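Side-chain contacts in uncharacterized protein (Pseudomonas aeruginosa, PDB 4NG2), which probably acts as a LasR-specific antiactivator of the QslA family, restraining the quorum-sensing regulator LasR in Pseudomonas aeruginosa: residues L43-P48 / F94-L99; R60-W65 / T100-R105. All coordinates share one frame; numbering follows the deposited sequence.

In the fold
From the N terminus the chain passes helix 19-25 and a two-stranded antiparallel hairpin, whose second strand, 43-46, carries the first half of interaction 1. Helix 52-66 follows and supplies residues 60-65 of interaction 2, before helix 74-83 leads into the long helix 88-107. That helix closes both loops: residues 94-99 return to the strand across 45 intervening residues, and residues 100-105 return to helix 52-66 across 34. The segments alternate along the chain, so the two contacts cross rather than nest. Together they fix the hairpin and helix 52-66 to consecutive turns of one helix, with F98 O packing on A62 CB between them.

Interaction 1 (L43-P48 / F94-L99); sequences LSLLWP and FEVAFL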
loop_
_atom_site.group_PDB
_atom_site.type_symbol
_atom_site.label_atom_id
_atom_site.label_comp_id
_atom_site.label_asym_id
_atom_site.label_seq_id
_atom_site.Cartn_x
_atom_site.Cartn_y
_atom_site.Cartn_z
ATOM N N LEU E 43 -0.055 -3.459 -16.152
ATOM C CA LEU E 43 0.589 -2.694 -15.076
ATOM C C LEU E 43 2.105 -2.662 -15.272
ATOM O O LEU E 43 2.740 -3.699 -15.515
ATOM C CB LEU E 43 0.264 -3.273 -13.688
ATOM C CG LEU E 43 -0.800 -2.636 -12.781
ATOM C CD1 LEU E 43 -0.750 -3.257 -11.389
ATOM C CD2 LEU E 43 -0.643 -1.120 -12.675
ATOM N N SER E 44 2.682 -1.471 -15.182
ATOM C CA SER E 44 4.126 -1.309 -15.279
ATOM C C SER E 44 4.581 -0.814 -13.927
ATOM O O SER E 44 4.110 0.216 -13.461
ATOM C CB SER E 44 4.477 -0.295 -16.354
ATOM O OG SER E 44 3.717 -0.540 -17.525
ATOM N N LEU E 45 5.499 -1.545 -13.305
ATOM C CA LEU E 45 5.730 -1.446 -11.866
ATOM C C LEU E 45 7.213 -1.398 -11.589
ATOM O O LEU E 45 7.952 -2.217 -12.109
ATOM C CB LEU E 45 5.154 -2.692 -11.190
ATOM C CG LEU E 45 3.875 -2.681 -10.354
ATOM C CD1 LEU E 45 2.993 -1.500 -10.659
ATOM C CD2 LEU E 45 3.116 -4.026 -10.482
ATOM N N LEU E 46 7.653 -0.444 -10.778
ATOM C CA LEU E 46 9.065 -0.343 -10.405
ATOM C C LEU E 46 9.344 -1.170 -9.165
ATOM O O LEU E 46 8.650 -1.021 -8.167
ATOM C CB LEU E 46 9.429 1.105 -10.108
ATOM C CG LEU E 46 10.616 1.275 -9.174
ATOM C CD1 LEU E 46 11.889 1.027 -9.928
ATOM C CD2 LEU E 46 10.616 2.675 -8.600
ATOM N N TRP E 47 10.356 -2.035 -9.232
ATOM C CA TRP E 47 10.701 -2.939 -8.129
ATOM C C TRP E 47 12.134 -2.688 -7.694
ATOM O O TRP E 47 12.984 -2.385 -8.525
ATOM C CB TRP E 47 10.547 -4.396 -8.548
ATOM C CG TRP E 47 9.980 -5.272 -7.486
ATOM C CD1 TRP E 47 10.668 -6.122 -6.654
ATOM C CD2 TRP E 47 8.603 -5.401 -7.139
ATOM N NE1 TRP E 47 9.799 -6.756 -5.809
ATOM C CE2 TRP E 47 8.522 -6.339 -6.090
ATOM C CE3 TRP E 47 7.426 -4.811 -7.609
ATOM C CZ2 TRP E 47 7.308 -6.692 -5.497
ATOM C CZ3 TRP E 47 6.225 -5.166 -7.025
ATOM C CH2 TRP E 47 6.171 -6.095 -5.984
ATOM N N PRO E 48 12.398 -2.792 -6.386
ATOM C CA PRO E 48 13.720 -2.479 -5.838
ATOM C C PRO E 48 14.812 -3.401 -6.354
ATOM O O PRO E 48 15.988 -3.041 -6.281
ATOM C CB PRO E 48 13.534 -2.672 -4.327
ATOM C CG PRO E 48 12.064 -2.428 -4.108
ATOM C CD PRO E 48 11.396 -3.007 -5.330
ATOM N N PHE E 94 5.639 -11.833 -6.386
ATOM C CA PHE E 94 4.698 -12.886 -6.720
ATOM C C PHE E 94 3.307 -12.538 -6.211
ATOM O O PHE E 94 2.319 -12.820 -6.875
ATOM C CB PHE E 94 5.180 -14.221 -6.135
ATOM C CG PHE E 94 4.137 -15.295 -6.114
ATOM C CD1 PHE E 94 3.130 -15.285 -5.172
ATOM C CD2 PHE E 94 4.161 -16.316 -7.043
ATOM C CE1 PHE E 94 2.157 -16.274 -5.147
ATOM C CE2 PHE E 94 3.186 -17.313 -7.029
ATOM C CZ PHE E 94 2.176 -17.284 -6.069
ATOM N N GLU E 95 3.210 -11.943 -5.031
ATOM C CA GLU E 95 1.893 -11.623 -4.483
ATOM C C GLU E 95 1.212 -10.547 -5.309
ATOM O O GLU E 95 0.020 -10.638 -5.606
ATOM C CB GLU E 95 2.000 -11.116 -3.048
ATOM C CG GLU E 95 2.639 -12.076 -2.080
ATOM C CD GLU E 95 2.783 -11.485 -0.689
ATOM O OE1 GLU E 95 2.850 -10.235 -0.546
ATOM O OE2 GLU E 95 2.822 -12.279 0.268
ATOM N N VAL E 96 1.983 -9.512 -5.647
ATOM C CA VAL E 96 1.477 -8.407 -6.438
ATOM C C VAL E 96 0.997 -8.929 -7.802
ATOM O O VAL E 96 -0.108 -8.619 -8.222
ATOM C CB VAL E 96 2.512 -7.244 -6.573
ATOM C CG1 VAL E 96 2.049 -6.217 -7.594
ATOM C CG2 VAL E 96 2.707 -6.557 -5.240
ATOM N N ALA E 97 1.795 -9.762 -8.463
ATOM C CA ALA E 97 1.416 -10.274 -9.785
ATOM C C ALA E 97 0.150 -11.125 -9.726
ATOM O O ALA E 97 -0.793 -10.901 -10.476
ATOM C CB ALA E 97 2.552 -11.061 -10.405
ATOM N N PHE E 98 0.141 -12.091 -8.811
ATOM C CA PHE E 98 -0.961 -13.047 -8.645
ATOM C C PHE E 98 -2.280 -12.323 -8.351
ATOM O O PHE E 98 -3.351 -12.689 -8.863
ATOM C CB PHE E 98 -0.574 -14.001 -7.511
ATOM C CG PHE E 98 -1.601 -15.027 -7.159
ATOM C CD1 PHE E 98 -2.724 -14.683 -6.434
ATOM C CD2 PHE E 98 -1.401 -16.370 -7.485
ATOM C CE1 PHE E 98 -3.670 -15.658 -6.079
ATOM C CE2 PHE E 98 -2.330 -17.353 -7.130
ATOM C CZ PHE E 98 -3.461 -17.003 -6.424
ATOM N N LEU E 99 -2.204 -11.286 -7.524
ATOM C CA LEU E 99 -3.404 -10.555 -7.137
ATOM C C LEU E 99 -3.874 -9.636 -8.262
ATOM O O LEU E 99 -5.062 -9.513 -8.502
ATOM C CB LEU E 99 -3.186 -9.813 -5.816
ATOM C CG LEU E 99 -3.335 -10.765 -4.616
ATOM C CD1 LEU E 99 -2.564 -10.312 -3.381
ATOM C CD2 LEU E 99 -4.799 -10.954 -4.275
#
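V96 of helix 88-107 packs on side chains from the second strand of the antiparallel hairpin and the loop just after it, its two methyls divided between L45 and W47 within the QslA domain. The tightest packing is on the tryptophan. CH2 of W47 lies 3.6 Å from CG2 of V96, and the methyl sits in the plane of the indole at its edge, not over a face. CZ3 of W47 is farther from the same methyl, at 4.2 Å, so the valine methyl is nearest CH2, at the outer edge of the six-membered ring. The other branch of the valine meets the strand itself: CG1 of V96 and CD2 of L45 approach tip to tip at 3.8 Å. With CG1 anti to the backbone N (chi1 170°) and CG2 beside it, the two methyls diverge, CG1 to L45 of the strand and CG2 to W47 in the loop that follows.

Away from these two meetings the contact is loose. The backbones stay well apart, with CA of L45 and CA of V96 separated by 9.8 Å, and no hydrogen bond spans the segments. At the partly exposed start of the strand, S44 is poorly ordered, and its OG makes a weak hydrogen bond to E33 OE1 on the neighbouring strand. L46 points away from V96 and packs against a chain of another protein, to which its O also accepts a hydrogen bond; L45 and W47 touch that chain too. V96 also packs on W75 of the second subunit, so this small apolar contact adjoins both partners. The indole has a polar tether as well as an apolar edge: NE1 of W47 is hydrogen-bonded to the backbone O of M89, nearly two turns before V96 on the same helix.

Interaction 2 (R60-W65 / T100-R105); sequences RQAENW and TRLQQR
R101 leans across two residues of helix 52-66, meeting A62 with the base of its side chain and E63 farther out. Its CB rests 3.7 Å from CB of A62. The local helix axes approach to 9.3 Å here, at an angle of 45°. CG of R101 is still near that methyl, at 3.9 Å from CB of A62, and also touches CG of E63. A bend at chi2 then directs the chain to the glutamate. NE gives a weak but nearly straight hydrogen bond to OE1 of E63, 3.3 Å long with an angle of 171° at the hydrogen. OE1 lies in the guanidinium plane at its edge, although the carboxylate itself is turned 74° from that plane. CZ of R101 is 4.0 Å from OE1 of E63, and at the tip NH2 is 3.8 Å from the same oxygen. Beside this polar pair, CD2 of L102 also touches CB of A62, at 4.0 Å. R105, one turn on, forms its own salt bridge to D38. The contact thus combines apolar packing around A62 with a single-pronged salt bridge at E63; its hydrogen bond is weak, though the opposite charges probably still attract.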
loop_
_atom_site.group_PDB
_atom_site.type_symbol
_atom_site.label_atom_id
_atom_site.label_comp_id
_atom_site.label_asym_id
_atom_site.label_seq_id
_atom_site.Cartn_x
_atom_site.Cartn_y
_atom_site.Cartn_z
ATOM N N ARG E 60 1.389 -16.644 -13.884
ATOM C CA ARG E 60 1.038 -18.013 -14.251
ATOM C C ARG E 60 0.317 -18.753 -13.129
ATOM O O ARG E 60 -0.691 -19.422 -13.359
ATOM C CB ARG E 60 2.267 -18.821 -14.699
ATOM C CG ARG E 60 1.908 -20.246 -15.136
ATOM C CD ARG E 60 3.106 -21.016 -15.670
ATOM N NE ARG E 60 3.508 -20.581 -17.012
ATOM C CZ ARG E 60 4.670 -20.892 -17.589
ATOM N NH1 ARG E 60 5.562 -21.638 -16.947
ATOM N NH2 ARG E 60 4.943 -20.454 -18.809
ATOM N N GLN E 61 0.839 -18.646 -11.916
ATOM C CA GLN E 61 0.223 -19.333 -10.798
ATOM C C GLN E 61 -1.255 -19.022 -10.710
ATOM O O GLN E 61 -2.053 -19.896 -10.425
ATOM C CB GLN E 61 0.874 -18.946 -9.475
ATOM C CG GLN E 61 0.340 -19.774 -8.352
ATOM C CD GLN E 61 0.441 -21.239 -8.693
ATOM O OE1 GLN E 61 1.483 -21.877 -8.472
ATOM N NE2 GLN E 61 -0.630 -21.781 -9.275
ATOM N N ALA E 62 -1.601 -17.760 -10.922
ATOM C CA ALA E 62 -2.988 -17.293 -10.817
ATOM C C ALA E 62 -3.849 -17.722 -12.013
ATOM O O ALA E 62 -5.021 -18.075 -11.855
ATOM C CB ALA E 62 -3.019 -15.770 -10.665
ATOM N N GLU E 63 -3.271 -17.672 -13.209
ATOM C CA GLU E 63 -3.953 -18.235 -14.379
ATOM C C GLU E 63 -4.221 -19.742 -14.240
ATOM O O GLU E 63 -5.361 -20.177 -14.416
ATOM C CB GLU E 63 -3.218 -17.903 -15.676
ATOM C CG GLU E 63 -3.329 -16.436 -16.011
ATOM C CD GLU E 63 -2.705 -16.083 -17.327
ATOM O OE1 GLU E 63 -3.218 -15.164 -17.990
ATOM O OE2 GLU E 63 -1.695 -16.712 -17.692
ATOM N N ASN E 64 -3.190 -20.525 -13.901
ATOM C CA ASN E 64 -3.379 -21.952 -13.657
ATOM C C ASN E 64 -4.621 -22.221 -12.819
ATOM O O ASN E 64 -5.370 -23.146 -13.107
ATOM C CB ASN E 64 -2.166 -22.584 -12.970
ATOM C CG ASN E 64 -0.980 -22.750 -13.904
ATOM O OD1 ASN E 64 -1.048 -22.402 -15.083
ATOM N ND2 ASN E 64 0.120 -23.262 -13.372
ATOM N N TRP E 65 -4.857 -21.428 -11.782
ATOM C CA TRP E 65 -6.024 -21.704 -10.937
ATOM C C TRP E 65 -7.291 -21.280 -11.658
ATOM O O TRP E 65 -8.347 -21.903 -11.509
ATOM C CB TRP E 65 -5.928 -21.006 -9.576
ATOM C CG TRP E 65 -7.091 -21.286 -8.644
ATOM C CD1 TRP E 65 -7.186 -22.288 -7.709
ATOM C CD2 TRP E 65 -8.311 -20.545 -8.554
ATOM N NE1 TRP E 65 -8.389 -22.210 -7.050
ATOM C CE2 TRP E 65 -9.096 -21.148 -7.555
ATOM C CE3 TRP E 65 -8.814 -19.426 -9.222
ATOM C CZ2 TRP E 65 -10.363 -20.668 -7.215
ATOM C CZ3 TRP E 65 -10.067 -18.955 -8.886
ATOM C CH2 TRP E 65 -10.830 -19.575 -7.897
ATOM N N THR E 100 -2.937 -9.029 -8.979
ATOM C CA THR E 100 -3.285 -8.225 -10.141
ATOM C C THR E 100 -4.009 -9.062 -11.190
ATOM O O THR E 100 -4.974 -8.601 -11.818
ATOM C CB THR E 100 -2.056 -7.596 -10.768
ATOM O OG1 THR E 100 -1.517 -6.633 -9.860
ATOM C CG2 THR E 100 -2.420 -6.898 -12.057
ATOM N N ARG E 101 -3.545 -10.296 -11.363
ATOM C CA ARG E 101 -4.204 -11.244 -12.249
ATOM C C ARG E 101 -5.608 -11.604 -11.759
ATOM O O ARG E 101 -6.513 -11.781 -12.572
ATOM C CB ARG E 101 -3.353 -12.500 -12.465
ATOM C CG ARG E 101 -3.875 -13.369 -13.598
ATOM C CD ARG E 101 -4.269 -12.509 -14.800
ATOM N NE ARG E 101 -4.928 -13.267 -15.863
ATOM C CZ ARG E 101 -6.249 -13.359 -16.027
ATOM N NH1 ARG E 101 -7.080 -12.743 -15.198
ATOM N NH2 ARG E 101 -6.745 -14.077 -17.028
ATOM N N LEU E 102 -5.803 -11.701 -10.445
ATOM C CA LEU E 102 -7.155 -11.935 -9.914
ATOM C C LEU E 102 -8.014 -10.658 -9.942
ATOM O O LEU E 102 -9.201 -10.679 -9.569
ATOM C CB LEU E 102 -7.128 -12.470 -8.483
ATOM C CG LEU E 102 -6.381 -13.737 -8.083
ATOM C CD1 LEU E 102 -6.853 -14.148 -6.705
ATOM C CD2 LEU E 102 -6.622 -14.858 -9.067
ATOM N N GLN E 103 -7.407 -9.544 -10.342
ATOM C CA GLN E 103 -8.127 -8.284 -10.457
ATOM C C GLN E 103 -8.585 -8.155 -11.903
ATOM O O GLN E 103 -9.779 -8.007 -12.183
ATOM C CB GLN E 103 -7.214 -7.123 -10.088
ATOM C CG GLN E 103 -7.614 -5.776 -10.676
ATOM C CD GLN E 103 -6.899 -4.634 -9.991
ATOM O OE1 GLN E 103 -7.240 -4.265 -8.861
ATOM N NE2 GLN E 103 -5.886 -4.078 -10.655
ATOM N N GLN E 104 -7.615 -8.234 -12.814
ATOM C CA GLN E 104 -7.892 -8.301 -14.236
ATOM C C GLN E 104 -9.133 -9.141 -14.535
ATOM O O GLN E 104 -9.914 -8.773 -15.404
ATOM C CB GLN E 104 -6.686 -8.859 -14.994
ATOM C CG GLN E 104 -5.649 -7.820 -15.406
ATOM C CD GLN E 104 -4.336 -8.467 -15.826
ATOM O OE1 GLN E 104 -4.092 -9.649 -15.547
ATOM N NE2 GLN E 104 -3.478 -7.701 -16.494
ATOM N N ARG E 105 -9.335 -10.259 -13.836
ATOM C CA ARG E 105 -10.527 -11.061 -14.115
ATOM C C ARG E 105 -11.700 -10.857 -13.162
ATOM O O ARG E 105 -12.744 -11.481 -13.321
ATOM C CB ARG E 105 -10.223 -12.554 -14.265
ATOM C CG ARG E 105 -11.193 -13.214 -15.264
ATOM C CD ARG E 105 -11.426 -14.692 -15.027
ATOM N NE ARG E 105 -10.783 -15.579 -16.004
ATOM C CZ ARG E 105 -9.992 -15.192 -17.009
ATOM N NH1 ARG E 105 -9.718 -13.901 -17.241
ATOM N NH2 ARG E 105 -9.468 -16.118 -17.804
#